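Local structure of oxalate biosynthetic component 1 (Burkholderia thailandensis, 5IKY) at residues Ala533-Ala538 with Ser716-Leu721; Arg638-Pro643 with Pro683-Glu688; Tyr689-Pro694 with Ala720-Ala725; His854-Leu859 with Asp997-Ala1002. The protein is a bifunctional enzyme of quorum sensing-dependent oxalogenesis, an oxalate-producing serine hydrolase of the alpha/beta-hydrolase class with an additional lyase activity. One frame throughout, in Å; residues are numbered along the deposited sequence.

Interaction 1: Ala533-Ala538 with Ser716-Leu721; sequences ALFRQA and SATMAL
A Met-aromatic contact between Phe535 and Met719 joins helix 530-541 to helix 715-734. The two helices cross steeply here, at 82°, and their axes come no closer than 10.9 Å, a gap that the side chains have to span. Phe535 reaches out with CG anti to the backbone N (chi1 -174°), which carries its ring over to the partner helix. There Met719 SD lies near the ring plane, at the edge, and straddles the bond between CE1 and CZ of Phe535, 3.8 Å from each. The two side chains meet at about a right angle; bends at chi2 and chi3 of Met719 bring the sulfur round to that edge. Thr718 turns its methyl into the gap, CG2 lying 4.4 Å from Phe535 CZ and reaching the backbone of Ala538 as well, while its OG1 bonds back to Arg714 O, just before the start of its helix. Pro694 packs on Phe535, and Phe857 of helix 849-860 on Met719. No hydrogen bond or ion pair links the two segments, and all the touching residues are buried, so the attraction is probably mainly dispersion, perhaps with a small electrostatic share where the sulfur meets the C-H rim of the ring.

Interaction 2: Arg638-Pro643 with Pro683-Glu688; sequences RELLVP and PLRCLE
Glu639 is the first residue of 638-643 to meet Arg685, whose long side chain carries the other half of the contact. It touches with two different parts. Its carbonyl O sits over one face of the Arg685 guanidinium, towards the rim, 4.3 Å from NH1, and so makes no hydrogen bond with it. Its side chain runs out extended until Glu639 CD lies 4.4 Å from Arg685 CD. The opposite charges nevertheless stop short of pairing, with Glu639 OE2 5.4 Å from Arg685 NH1. Each has partners elsewhere: Glu639 OE2 takes the backbone N of Lys680 and a salt bridge from Arg616, whereas Arg685 NH2 is paired with Glu572 on helix 562-579 and NH1 makes a weak bond to Lys680 O. The backbone of Lys680 is thus a common partner of the two residues. Leu640 follows, sliding past Arg685 in the opposite direction. Its CD1 rests 4.1 Å from Arg685 NE and almost as near CD, coming obliquely on the guanidinium and lending an apolar neighbour to the last part of the chain. A bend at chi3 (-61°) turns the guanidinium of Arg685 off the line of its aliphatic part. A buried arginine, salt-bridged to Glu572 of a third helix, which probably balances its charge, links the end of helix 629-641 to helix 682-690, within the cap domain of the enzyme, built of helices and long loops.

Interaction 3: Tyr689-Pro694 with Ala720-Ala725; sequences YLVGIP and ALLYHA
One face of the Tyr723 ring is covered by Val691, whose CG1 stands 3.9 Å above the ring plane, displaced towards the rim. This is a CH-pi contact: the methyl lies 18° off the ring normal as seen from the centroid. Val691 CG2 settles farther out, 3.8 Å from Tyr723 OH, so the isopropyl group spans the ring from its face to its hydroxyl end. A second ring, that of Tyr689, has Ile693 CG1 of its own segment on one face and also meets the ring of Tyr568. At the far side of helix 715-734, the His724 ring packs edge-to-face with His854. A type I beta turn from Leu690 to Ile693 follows on helix 682-690, with Ile693 N bonded to Leu690 O; Val691, at the second position of the turn, is aimed at the partner helix of the cap domain. With CG1 of Val691 anti to the carbonyl carbon (chi1 -65°), that methyl serves two neighbours, for it also lies 3.7 Å from Leu722 CB. Leu722 then reaches back along the helix, crossing Leu690 at about a right angle: Leu722 CD2 is 4.0 Å from Leu690 CD1, and the other methyl, Leu722 CD1, lies against Leu690 CB at 4.1 Å. Leu687, one turn before Val691, and Leu561 pack on the same Leu722 side chain.

Interaction 4: His854-Leu859 with Asp997-Ala1002; sequences HNRFAL and DVRSLA
Helix 849-860 and helix 998-1002 stay well apart, their nearest CA atoms being those of Phe857 and Ala1002 at 9.7 Å, so side chains and a water make the contact. Phe857 turns its edge to Ala1002: the carbonyl O lies in the ring plane, 3.2 Å from CE1 and about as near CZ, facing the C-H rim. That same oxygen accepts a hydrogen bond from Tyr715. A water appears to bridge Arg856 NH2 and Arg999 O, 2.8 Å from the latter, though its distance to NH2 is too short to be trusted; the direct distance from Arg856 NH2 to Arg999 O, 3.5 Å, makes no bond. Arg856 NH1 also comes within 4.3 Å of Arg999 NE, obliquely to the Arg999 guanidinium, an approach of two like charges that Glu849, in a long, weak ion pair with Arg999, may partly offset. Asp997 is the N-cap of its helix: OD1 accepts from Ser1000 N at 3.2 Å and OD2 from Ser1000 OG at 2.8 Å, both arriving from above the carboxylate plane. Helix 849-860 is wedged between neighbours, Phe857 against Met719 and Ala720 of helix 715-734, Arg856 against Ala939 of helix 937-955 and Ala977 just after strand 969-976.

In the fold
Helix 715-734 is the shared element of interactions 1 and 3, which have Ala720 and Leu721 in common and lie with centres 7 Å apart. It also meets interaction 4, where Ala720 O probably bonds His854 ND1 and Phe857 packs on Met719 and Tyr723, so this is probably where the cap packs on the hydrolase part. Helix 682-690 ties interaction 2 to interaction 3 through Leu687. Interactions 1 and 2 are buried, 3 and 4 partly so. Their chemistry differs: 1 and 3 are apolar, using sulfur at a ring edge and a methyl over a ring face, whereas 2 and 4 centre on arginines, Arg685 salt-bridged from outside, those of 4 close together with a probable water beside Arg856.

Interaction 1: Ala533-Ala538 with Ser716-Leu721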
loop_
_atom_site.group_PDB
_atom_site.type_symbol
_atom_site.label_atom_id
_atom_site.label_comp_id
_atom_site.label_asym_id
_atom_site.label_seq_id
_atom_site.Cartn_x
_atom_site.Cartn_y
_atom_site.Cartn_z
ATOM N N ALA A 533 -3.347 -12.372 -14.666
ATOM C CA ALA A 533 -3.919 -12.982 -15.860
ATOM C C ALA A 533 -3.593 -14.471 -15.927
ATOM O O ALA A 533 -4.421 -15.279 -16.351
ATOM C CB ALA A 533 -3.419 -12.276 -17.105
ATOM N N LEU A 534 -2.385 -14.829 -15.505
ATOM C CA LEU A 534 -1.946 -16.218 -15.552
ATOM C C LEU A 534 -2.735 -17.077 -14.569
ATOM O O LEU A 534 -3.107 -18.209 -14.885
ATOM C CB LEU A 534 -0.448 -16.320 -15.262
ATOM C CG LEU A 534 0.152 -17.716 -15.455
ATOM C CD1 LEU A 534 -0.028 -18.177 -16.892
ATOM C CD2 LEU A 534 1.620 -17.728 -15.069
ATOM N N PHE A 535 -2.999 -16.536 -13.382
ATOM C CA PHE A 535 -3.785 -17.249 -12.380
ATOM C C PHE A 535 -5.224 -17.460 -12.850
ATOM O O PHE A 535 -5.795 -18.537 -12.663
ATOM C CB PHE A 535 -3.777 -16.500 -11.045
ATOM C CG PHE A 535 -4.449 -17.251 -9.928
ATOM C CD1 PHE A 535 -3.755 -18.206 -9.199
ATOM C CD2 PHE A 535 -5.778 -17.013 -9.614
ATOM C CE1 PHE A 535 -4.374 -18.906 -8.177
ATOM C CE2 PHE A 535 -6.402 -17.710 -8.593
ATOM C CZ PHE A 535 -5.699 -18.656 -7.875
ATOM N N ARG A 536 -5.810 -16.431 -13.453
ATOM C CA ARG A 536 -7.167 -16.531 -13.986
ATOM C C ARG A 536 -7.226 -17.504 -15.160
ATOM O O ARG A 536 -8.273 -18.086 -15.442
ATOM C CB ARG A 536 -7.680 -15.157 -14.415
ATOM C CG ARG A 536 -8.070 -14.261 -13.254
ATOM C CD ARG A 536 -8.274 -12.837 -13.716
ATOM N NE ARG A 536 -8.787 -11.985 -12.652
ATOM C CZ ARG A 536 -8.809 -10.659 -12.715
ATOM N NH1 ARG A 536 -8.341 -10.044 -13.791
ATOM N NH2 ARG A 536 -9.291 -9.952 -11.703
ATOM N N GLN A 537 -6.096 -17.672 -15.836
ATOM C CA GLN A 537 -5.988 -18.636 -16.921
ATOM C C GLN A 537 -6.029 -20.063 -16.366
ATOM O O GLN A 537 -6.572 -20.972 -17.001
ATOM C CB GLN A 537 -4.703 -18.393 -17.718
ATOM C CG GLN A 537 -4.603 -19.190 -19.002
ATOM C CD GLN A 537 -3.299 -18.949 -19.733
ATOM O OE1 GLN A 537 -2.721 -17.863 -19.657
ATOM N NE2 GLN A 537 -2.824 -19.964 -20.444
ATOM N N ALA A 538 -5.460 -20.251 -15.177
ATOM C CA ALA A 538 -5.498 -21.548 -14.500
ATOM C C ALA A 538 -6.877 -21.801 -13.941
ATOM O O ALA A 538 -7.398 -22.914 -14.013
ATOM C CB ALA A 538 -4.456 -21.616 -13.393
ATOM N N SER A 716 -11.419 -20.625 -4.401
ATOM C CA SER A 716 -11.105 -21.695 -3.456
ATOM C C SER A 716 -10.975 -23.047 -4.147
ATOM O O SER A 716 -10.070 -23.820 -3.840
ATOM C CB SER A 716 -12.169 -21.772 -2.360
ATOM O OG SER A 716 -12.114 -20.631 -1.520
ATOM N N ALA A 717 -11.881 -23.323 -5.081
ATOM C CA ALA A 717 -11.841 -24.568 -5.842
ATOM C C ALA A 717 -10.544 -24.678 -6.636
ATOM O O ALA A 717 -9.928 -25.742 -6.691
ATOM C CB ALA A 717 -13.040 -24.666 -6.771
ATOM N N THR A 718 -10.133 -23.570 -7.247
ATOM C CA THR A 718 -8.893 -23.532 -8.010
ATOM C C THR A 718 -7.696 -23.830 -7.114
ATOM O O THR A 718 -6.816 -24.611 -7.477
ATOM C CB THR A 718 -8.685 -22.167 -8.692
ATOM O OG1 THR A 718 -9.862 -21.810 -9.426
ATOM C CG2 THR A 718 -7.499 -22.219 -9.638
ATOM N N MET A 719 -7.672 -23.209 -5.938
ATOM C CA MET A 719 -6.580 -23.408 -4.993
ATOM C C MET A 719 -6.582 -24.840 -4.463
ATOM O O MET A 719 -5.525 -25.442 -4.273
ATOM C CB MET A 719 -6.677 -22.408 -3.838
ATOM C CG MET A 719 -6.468 -20.957 -4.256
ATOM S SD MET A 719 -4.769 -20.591 -4.742
ATOM C CE MET A 719 -3.995 -20.352 -3.144
ATOM N N ALA A 720 -7.773 -25.384 -4.242
ATOM C CA ALA A 720 -7.913 -26.760 -3.775
ATOM C C ALA A 720 -7.344 -27.742 -4.795
ATOM O O ALA A 720 -6.688 -28.718 -4.434
ATOM C CB ALA A 720 -9.372 -27.078 -3.489
ATOM N N LEU A 721 -7.600 -27.469 -6.070
ATOM C CA LEU A 721 -7.126 -28.320 -7.155
ATOM C C LEU A 721 -5.617 -28.209 -7.334
ATOM O O LEU A 721 -4.936 -29.209 -7.563
ATOM C CB LEU A 721 -7.836 -27.963 -8.462
ATOM C CG LEU A 721 -9.312 -28.356 -8.530
ATOM C CD1 LEU A 721 -9.970 -27.784 -9.772
ATOM C CD2 LEU A 721 -9.440 -29.865 -8.501
#

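Interaction 2: Arg638-Pro643 with Pro683-Glu688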
loop_
_atom_site.group_PDB
_atom_site.type_symbol
_atom_site.label_atom_id
_atom_site.label_comp_id
_atom_site.label_asym_id
_atom_site.label_seq_id
_atom_site.Cartn_x
_atom_site.Cartn_y
_atom_site.Cartn_z
ATOM N N ARG A 638 20.555 -23.706 -7.390
ATOM C CA ARG A 638 21.051 -24.967 -7.929
ATOM C C ARG A 638 19.941 -25.705 -8.669
ATOM O O ARG A 638 20.170 -26.322 -9.707
ATOM C CB ARG A 638 21.606 -25.853 -6.811
ATOM C CG ARG A 638 22.690 -25.201 -5.970
ATOM C CD ARG A 638 23.112 -26.107 -4.819
ATOM N NE ARG A 638 23.595 -27.406 -5.284
ATOM C CZ ARG A 638 23.011 -28.567 -5.006
ATOM N NH1 ARG A 638 21.915 -28.602 -4.259
ATOM N NH2 ARG A 638 23.524 -29.699 -5.473
ATOM N N GLU A 639 18.735 -25.624 -8.122
ATOM C CA GLU A 639 17.583 -26.331 -8.666
ATOM C C GLU A 639 17.174 -25.775 -10.029
ATOM O O GLU A 639 16.569 -26.477 -10.838
ATOM C CB GLU A 639 16.412 -26.243 -7.685
ATOM C CG GLU A 639 15.333 -27.288 -7.881
ATOM C CD GLU A 639 14.289 -27.244 -6.781
ATOM O OE1 GLU A 639 14.047 -26.147 -6.231
ATOM O OE2 GLU A 639 13.721 -28.307 -6.458
ATOM N N LEU A 640 17.517 -24.516 -10.276
ATOM C CA LEU A 640 17.136 -23.845 -11.515
ATOM C C LEU A 640 18.225 -23.906 -12.585
ATOM O O LEU A 640 17.928 -23.947 -13.778
ATOM C CB LEU A 640 16.779 -22.382 -11.235
ATOM C CG LEU A 640 15.290 -22.037 -11.155
ATOM C CD1 LEU A 640 14.585 -22.883 -10.102
ATOM C CD2 LEU A 640 15.102 -20.553 -10.872
ATOM N N LEU A 641 19.483 -23.914 -12.155
ATOM C CA LEU A 641 20.601 -23.835 -13.088
ATOM C C LEU A 641 21.033 -25.202 -13.615
ATOM O O LEU A 641 21.395 -25.335 -14.783
ATOM C CB LEU A 641 21.788 -23.130 -12.429
ATOM C CG LEU A 641 21.528 -21.692 -11.973
ATOM C CD1 LEU A 641 22.825 -20.998 -11.593
ATOM C CD2 LEU A 641 20.791 -20.908 -13.045
ATOM N N VAL A 642 20.996 -26.212 -12.751
ATOM C CA VAL A 642 21.405 -27.567 -13.126
ATOM C C VAL A 642 20.629 -28.167 -14.313
ATOM O O VAL A 642 21.251 -28.703 -15.233
ATOM C CB VAL A 642 21.297 -28.534 -11.917
ATOM C CG1 VAL A 642 21.348 -29.986 -12.375
ATOM C CG2 VAL A 642 22.404 -28.250 -10.916
ATOM N N PRO A 643 19.281 -28.082 -14.312
ATOM C CA PRO A 643 18.576 -28.716 -15.436
ATOM C C PRO A 643 18.886 -28.078 -16.789
ATOM O O PRO A 643 18.752 -28.736 -17.821
ATOM C CB PRO A 643 17.095 -28.519 -15.084
ATOM C CG PRO A 643 17.073 -28.242 -13.624
ATOM C CD PRO A 643 18.332 -27.494 -13.349
ATOM N N PRO A 683 6.729 -29.059 -13.471
ATOM C CA PRO A 683 5.331 -28.753 -13.131
ATOM C C PRO A 683 5.104 -28.473 -11.645
ATOM O O PRO A 683 4.213 -27.695 -11.305
ATOM C CB PRO A 683 4.580 -30.020 -13.554
ATOM C CG PRO A 683 5.459 -30.664 -14.564
ATOM C CD PRO A 683 6.850 -30.392 -14.091
ATOM N N LEU A 684 5.894 -29.098 -10.777
ATOM C CA LEU A 684 5.776 -28.855 -9.344
ATOM C C LEU A 684 6.184 -27.423 -9.007
ATOM O O LEU A 684 5.547 -26.764 -8.185
ATOM C CB LEU A 684 6.622 -29.855 -8.553
ATOM C CG LEU A 684 6.706 -29.657 -7.036
ATOM C CD1 LEU A 684 5.323 -29.489 -6.424
ATOM C CD2 LEU A 684 7.425 -30.833 -6.397
ATOM N N ARG A 685 7.242 -26.942 -9.650
ATOM C CA ARG A 685 7.707 -25.579 -9.424
ATOM C C ARG A 685 6.678 -24.581 -9.940
ATOM O O ARG A 685 6.517 -23.496 -9.377
ATOM C CB ARG A 685 9.066 -25.345 -10.091
ATOM C CG ARG A 685 10.162 -26.292 -9.615
ATOM C CD ARG A 685 11.554 -25.755 -9.931
ATOM N NE ARG A 685 11.767 -25.575 -11.365
ATOM C CZ ARG A 685 12.244 -26.514 -12.175
ATOM N NH1 ARG A 685 12.557 -27.710 -11.696
ATOM N NH2 ARG A 685 12.403 -26.257 -13.467
ATOM N N CYS A 686 5.979 -24.958 -11.007
ATOM C CA CYS A 686 4.940 -24.109 -11.578
ATOM C C CYS A 686 3.764 -23.977 -10.622
ATOM O O CYS A 686 3.254 -22.877 -10.401
ATOM C CB CYS A 686 4.461 -24.663 -12.919
ATOM S SG CYS A 686 3.098 -23.724 -13.660
ATOM N N LEU A 687 3.338 -25.107 -10.063
ATOM C CA LEU A 687 2.241 -25.130 -9.101
ATOM C C LEU A 687 2.555 -24.256 -7.895
ATOM O O LEU A 687 1.698 -23.510 -7.417
ATOM C CB LEU A 687 1.951 -26.561 -8.646
ATOM C CG LEU A 687 1.348 -27.508 -9.685
ATOM C CD1 LEU A 687 1.338 -28.934 -9.160
ATOM C CD2 LEU A 687 -0.052 -27.066 -10.061
ATOM N N GLU A 688 3.790 -24.354 -7.409
ATOM C CA GLU A 688 4.234 -23.562 -6.267
ATOM C C GLU A 688 4.187 -22.076 -6.590
ATOM O O GLU A 688 3.870 -21.254 -5.732
ATOM C CB GLU A 688 5.651 -23.962 -5.844
ATOM C CG GLU A 688 5.740 -25.305 -5.133
ATOM C CD GLU A 688 7.112 -25.556 -4.534
ATOM O OE1 GLU A 688 8.062 -24.829 -4.893
ATOM O OE2 GLU A 688 7.238 -26.480 -3.701
#

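Interaction 3: Tyr689-Pro694 with Ala720-Ala725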
loop_
_atom_site.group_PDB
_atom_site.type_symbol
_atom_site.label_atom_id
_atom_site.label_comp_id
_atom_site.label_asym_id
_atom_site.label_seq_id
_atom_site.Cartn_x
_atom_site.Cartn_y
_atom_site.Cartn_z
ATOM N N TYR A 689 4.503 -21.741 -7.835
ATOM C CA TYR A 689 4.438 -20.364 -8.299
ATOM C C TYR A 689 2.995 -19.870 -8.339
ATOM O O TYR A 689 2.687 -18.787 -7.842
ATOM C CB TYR A 689 5.087 -20.239 -9.681
ATOM C CG TYR A 689 4.831 -18.917 -10.372
ATOM C CD1 TYR A 689 5.425 -17.748 -9.916
ATOM C CD2 TYR A 689 4.007 -18.843 -11.487
ATOM C CE1 TYR A 689 5.197 -16.538 -10.547
ATOM C CE2 TYR A 689 3.774 -17.638 -12.125
ATOM C CZ TYR A 689 4.372 -16.490 -11.650
ATOM O OH TYR A 689 4.144 -15.291 -12.281
ATOM N N LEU A 690 2.112 -20.679 -8.920
ATOM C CA LEU A 690 0.710 -20.303 -9.084
ATOM C C LEU A 690 0.013 -19.996 -7.759
ATOM O O LEU A 690 -0.683 -18.990 -7.643
ATOM C CB LEU A 690 -0.052 -21.406 -9.819
ATOM C CG LEU A 690 0.195 -21.509 -11.324
ATOM C CD1 LEU A 690 -0.522 -22.721 -11.897
ATOM C CD2 LEU A 690 -0.250 -20.236 -12.028
ATOM N N VAL A 691 0.203 -20.855 -6.762
ATOM C CA VAL A 691 -0.453 -20.664 -5.471
ATOM C C VAL A 691 0.168 -19.511 -4.685
ATOM O O VAL A 691 -0.332 -19.133 -3.627
ATOM C CB VAL A 691 -0.400 -21.940 -4.611
ATOM C CG1 VAL A 691 -1.207 -23.052 -5.262
ATOM C CG2 VAL A 691 1.041 -22.371 -4.382
ATOM N N GLY A 692 1.256 -18.956 -5.211
ATOM C CA GLY A 692 1.924 -17.833 -4.578
ATOM C C GLY A 692 1.551 -16.492 -5.184
ATOM O O GLY A 692 1.926 -15.442 -4.663
ATOM N N ILE A 693 0.815 -16.521 -6.292
ATOM C CA ILE A 693 0.371 -15.287 -6.939
ATOM C C ILE A 693 -0.647 -14.503 -6.092
ATOM O O ILE A 693 -0.501 -13.288 -5.937
ATOM C CB ILE A 693 -0.227 -15.568 -8.336
ATOM C CG1 ILE A 693 0.847 -16.131 -9.268
ATOM C CG2 ILE A 693 -0.830 -14.299 -8.934
ATOM C CD1 ILE A 693 0.318 -16.535 -10.625
ATOM N N PRO A 694 -1.676 -15.176 -5.535
ATOM C CA PRO A 694 -2.584 -14.371 -4.708
ATOM C C PRO A 694 -1.925 -13.896 -3.419
ATOM O O PRO A 694 -1.134 -14.635 -2.834
ATOM C CB PRO A 694 -3.737 -15.337 -4.393
ATOM C CG PRO A 694 -3.599 -16.453 -5.368
ATOM C CD PRO A 694 -2.136 -16.572 -5.631
ATOM N N ALA A 720 -7.773 -25.384 -4.242
ATOM C CA ALA A 720 -7.913 -26.760 -3.775
ATOM C C ALA A 720 -7.344 -27.742 -4.795
ATOM O O ALA A 720 -6.688 -28.718 -4.434
ATOM C CB ALA A 720 -9.372 -27.078 -3.489
ATOM N N LEU A 721 -7.600 -27.469 -6.070
ATOM C CA LEU A 721 -7.126 -28.320 -7.155
ATOM C C LEU A 721 -5.617 -28.209 -7.334
ATOM O O LEU A 721 -4.936 -29.209 -7.563
ATOM C CB LEU A 721 -7.836 -27.963 -8.462
ATOM C CG LEU A 721 -9.312 -28.356 -8.530
ATOM C CD1 LEU A 721 -9.970 -27.784 -9.772
ATOM C CD2 LEU A 721 -9.440 -29.865 -8.501
ATOM N N LEU A 722 -5.101 -26.988 -7.233
ATOM C CA LEU A 722 -3.670 -26.746 -7.375
ATOM C C LEU A 722 -2.872 -27.456 -6.287
ATOM O O LEU A 722 -1.856 -28.090 -6.567
ATOM C CB LEU A 722 -3.374 -25.246 -7.345
ATOM C CG LEU A 722 -3.816 -24.460 -8.578
ATOM C CD1 LEU A 722 -3.531 -22.975 -8.403
ATOM C CD2 LEU A 722 -3.130 -25.005 -9.815
ATOM N N TYR A 723 -3.336 -27.347 -5.046
ATOM C CA TYR A 723 -2.666 -28.009 -3.930
ATOM C C TYR A 723 -2.854 -29.520 -3.983
ATOM O O TYR A 723 -2.039 -30.269 -3.450
ATOM C CB TYR A 723 -3.169 -27.460 -2.595
ATOM C CG TYR A 723 -2.419 -26.229 -2.142
ATOM C CD1 TYR A 723 -1.064 -26.295 -1.845
ATOM C CD2 TYR A 723 -3.061 -25.004 -2.012
ATOM C CE1 TYR A 723 -0.366 -25.177 -1.439
ATOM C CE2 TYR A 723 -2.372 -23.878 -1.600
ATOM C CZ TYR A 723 -1.024 -23.972 -1.312
ATOM O OH TYR A 723 -0.327 -22.861 -0.900
ATOM N N HIS A 724 -3.932 -29.961 -4.625
ATOM C CA HIS A 724 -4.163 -31.384 -4.839
ATOM C C HIS A 724 -3.036 -31.978 -5.676
ATOM O O HIS A 724 -2.439 -32.989 -5.308
ATOM C CB HIS A 724 -5.513 -31.613 -5.520
ATOM C CG HIS A 724 -5.891 -33.055 -5.656
ATOM N ND1 HIS A 724 -5.237 -33.924 -6.503
ATOM C CD2 HIS A 724 -6.867 -33.777 -5.058
ATOM C CE1 HIS A 724 -5.789 -35.121 -6.414
ATOM N NE2 HIS A 724 -6.781 -35.059 -5.546
ATOM N N ALA A 725 -2.750 -31.337 -6.806
ATOM C CA ALA A 725 -1.667 -31.771 -7.677
ATOM C C ALA A 725 -0.321 -31.573 -6.993
ATOM O O ALA A 725 0.602 -32.370 -7.168
ATOM C CB ALA A 725 -1.710 -31.016 -8.997
#

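Interaction 4: His854-Leu859 with Asp997-Ala1002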
loop_
_atom_site.group_PDB
_atom_site.type_symbol
_atom_site.label_atom_id
_atom_site.label_comp_id
_atom_site.label_asym_id
_atom_site.label_seq_id
_atom_site.Cartn_x
_atom_site.Cartn_y
_atom_site.Cartn_z
ATOM N N HIS A 854 -5.054 -28.353 0.966
ATOM C CA HIS A 854 -6.126 -28.795 0.083
ATOM C C HIS A 854 -7.432 -28.927 0.851
ATOM O O HIS A 854 -8.472 -28.439 0.412
ATOM C CB HIS A 854 -5.787 -30.128 -0.579
ATOM C CG HIS A 854 -6.967 -30.792 -1.217
ATOM N ND1 HIS A 854 -7.442 -30.429 -2.459
ATOM C CD2 HIS A 854 -7.779 -31.781 -0.777
ATOM C CE1 HIS A 854 -8.492 -31.174 -2.760
ATOM N NE2 HIS A 854 -8.717 -32.001 -1.756
ATOM N N ASN A 855 -7.364 -29.597 1.996
ATOM C CA ASN A 855 -8.517 -29.762 2.871
ATOM C C ASN A 855 -9.128 -28.417 3.240
ATOM O O ASN A 855 -10.348 -28.247 3.235
ATOM C CB ASN A 855 -8.114 -30.521 4.135
ATOM C CG ASN A 855 -9.262 -30.689 5.100
ATOM O OD1 ASN A 855 -9.327 -30.019 6.131
ATOM N ND2 ASN A 855 -10.182 -31.585 4.771
ATOM N N ARG A 856 -8.254 -27.465 3.549
ATOM C CA ARG A 856 -8.640 -26.101 3.880
ATOM C C ARG A 856 -9.483 -25.465 2.775
ATOM O O ARG A 856 -10.599 -25.004 3.016
ATOM C CB ARG A 856 -7.386 -25.260 4.134
ATOM C CG ARG A 856 -7.401 -24.452 5.415
ATOM C CD ARG A 856 -6.075 -23.726 5.603
ATOM N NE ARG A 856 -5.779 -22.836 4.482
ATOM C CZ ARG A 856 -4.640 -22.166 4.339
ATOM N NH1 ARG A 856 -3.680 -22.282 5.245
ATOM N NH2 ARG A 856 -4.457 -21.381 3.287
ATOM N N PHE A 857 -8.940 -25.447 1.561
ATOM C CA PHE A 857 -9.608 -24.820 0.424
ATOM C C PHE A 857 -10.828 -25.604 -0.047
ATOM O O PHE A 857 -11.798 -25.021 -0.529
ATOM C CB PHE A 857 -8.628 -24.646 -0.737
ATOM C CG PHE A 857 -7.643 -23.529 -0.536
ATOM C CD1 PHE A 857 -8.060 -22.210 -0.578
ATOM C CD2 PHE A 857 -6.303 -23.797 -0.308
ATOM C CE1 PHE A 857 -7.162 -21.178 -0.396
ATOM C CE2 PHE A 857 -5.398 -22.769 -0.123
ATOM C CZ PHE A 857 -5.828 -21.457 -0.167
ATOM N N ALA A 858 -10.776 -26.925 0.085
ATOM C CA ALA A 858 -11.907 -27.765 -0.287
ATOM C C ALA A 858 -13.086 -27.499 0.642
ATOM O O ALA A 858 -14.242 -27.552 0.225
ATOM C CB ALA A 858 -11.518 -29.234 -0.254
ATOM N N LEU A 859 -12.781 -27.211 1.904
ATOM C CA LEU A 859 -13.807 -26.869 2.881
ATOM C C LEU A 859 -14.442 -25.534 2.517
ATOM O O LEU A 859 -15.654 -25.355 2.645
ATOM C CB LEU A 859 -13.219 -26.814 4.291
ATOM C CG LEU A 859 -14.224 -26.634 5.430
ATOM C CD1 LEU A 859 -15.180 -27.814 5.485
ATOM C CD2 LEU A 859 -13.511 -26.453 6.759
ATOM N N ASP A 997 -0.965 -11.107 7.246
ATOM C CA ASP A 997 -0.929 -12.562 7.292
ATOM C C ASP A 997 -1.332 -13.092 5.923
ATOM O O ASP A 997 -2.482 -13.479 5.708
ATOM C CB ASP A 997 -1.852 -13.104 8.385
ATOM C CG ASP A 997 -1.607 -14.570 8.683
ATOM O OD1 ASP A 997 -0.968 -15.255 7.855
ATOM O OD2 ASP A 997 -2.065 -15.044 9.744
ATOM N N VAL A 998 -0.375 -13.105 5.002
ATOM C CA VAL A 998 -0.655 -13.426 3.611
ATOM C C VAL A 998 -1.097 -14.878 3.425
ATOM O O VAL A 998 -1.857 -15.185 2.508
ATOM C CB VAL A 998 0.572 -13.138 2.716
ATOM C CG1 VAL A 998 0.880 -11.653 2.714
ATOM C CG2 VAL A 998 1.781 -13.939 3.180
ATOM N N ARG A 999 -0.639 -15.768 4.300
ATOM C CA ARG A 999 -1.023 -17.171 4.193
ATOM C C ARG A 999 -2.466 -17.363 4.644
ATOM O O ARG A 999 -3.200 -18.165 4.061
ATOM C CB ARG A 999 -0.090 -18.068 5.005
ATOM C CG ARG A 999 -0.119 -19.518 4.541
ATOM C CD ARG A 999 0.680 -20.442 5.446
ATOM N NE ARG A 999 0.582 -21.829 4.994
ATOM C CZ ARG A 999 0.763 -22.890 5.773
ATOM N NH1 ARG A 999 1.052 -22.733 7.057
ATOM N NH2 ARG A 999 0.653 -24.110 5.267
ATOM N N SER A 1000 -2.872 -16.620 5.672
ATOM C CA SER A 1000 -4.264 -16.624 6.103
ATOM C C SER A 1000 -5.146 -15.905 5.090
ATOM O O SER A 1000 -6.279 -16.317 4.844
ATOM C CB SER A 1000 -4.413 -15.975 7.476
ATOM O OG SER A 1000 -3.806 -16.763 8.486
ATOM N N LEU A 1001 -4.624 -14.827 4.510
ATOM C CA LEU A 1001 -5.356 -14.085 3.491
ATOM C C LEU A 1001 -5.613 -14.945 2.261
ATOM O O LEU A 1001 -6.731 -14.998 1.755
ATOM C CB LEU A 1001 -4.600 -12.821 3.090
ATOM C CG LEU A 1001 -5.094 -11.518 3.717
ATOM C CD1 LEU A 1001 -4.386 -10.338 3.088
ATOM C CD2 LEU A 1001 -6.594 -11.381 3.559
ATOM N N ALA A 1002 -4.570 -15.624 1.792
ATOM C CA ALA A 1002 -4.674 -16.481 0.614
ATOM C C ALA A 1002 -5.656 -17.629 0.837
ATOM O O ALA A 1002 -6.214 -18.172 -0.115
ATOM C CB ALA A 1002 -3.303 -17.027 0.235
HETATM O O HOH W 1 -2.787 -20.055 2.023
#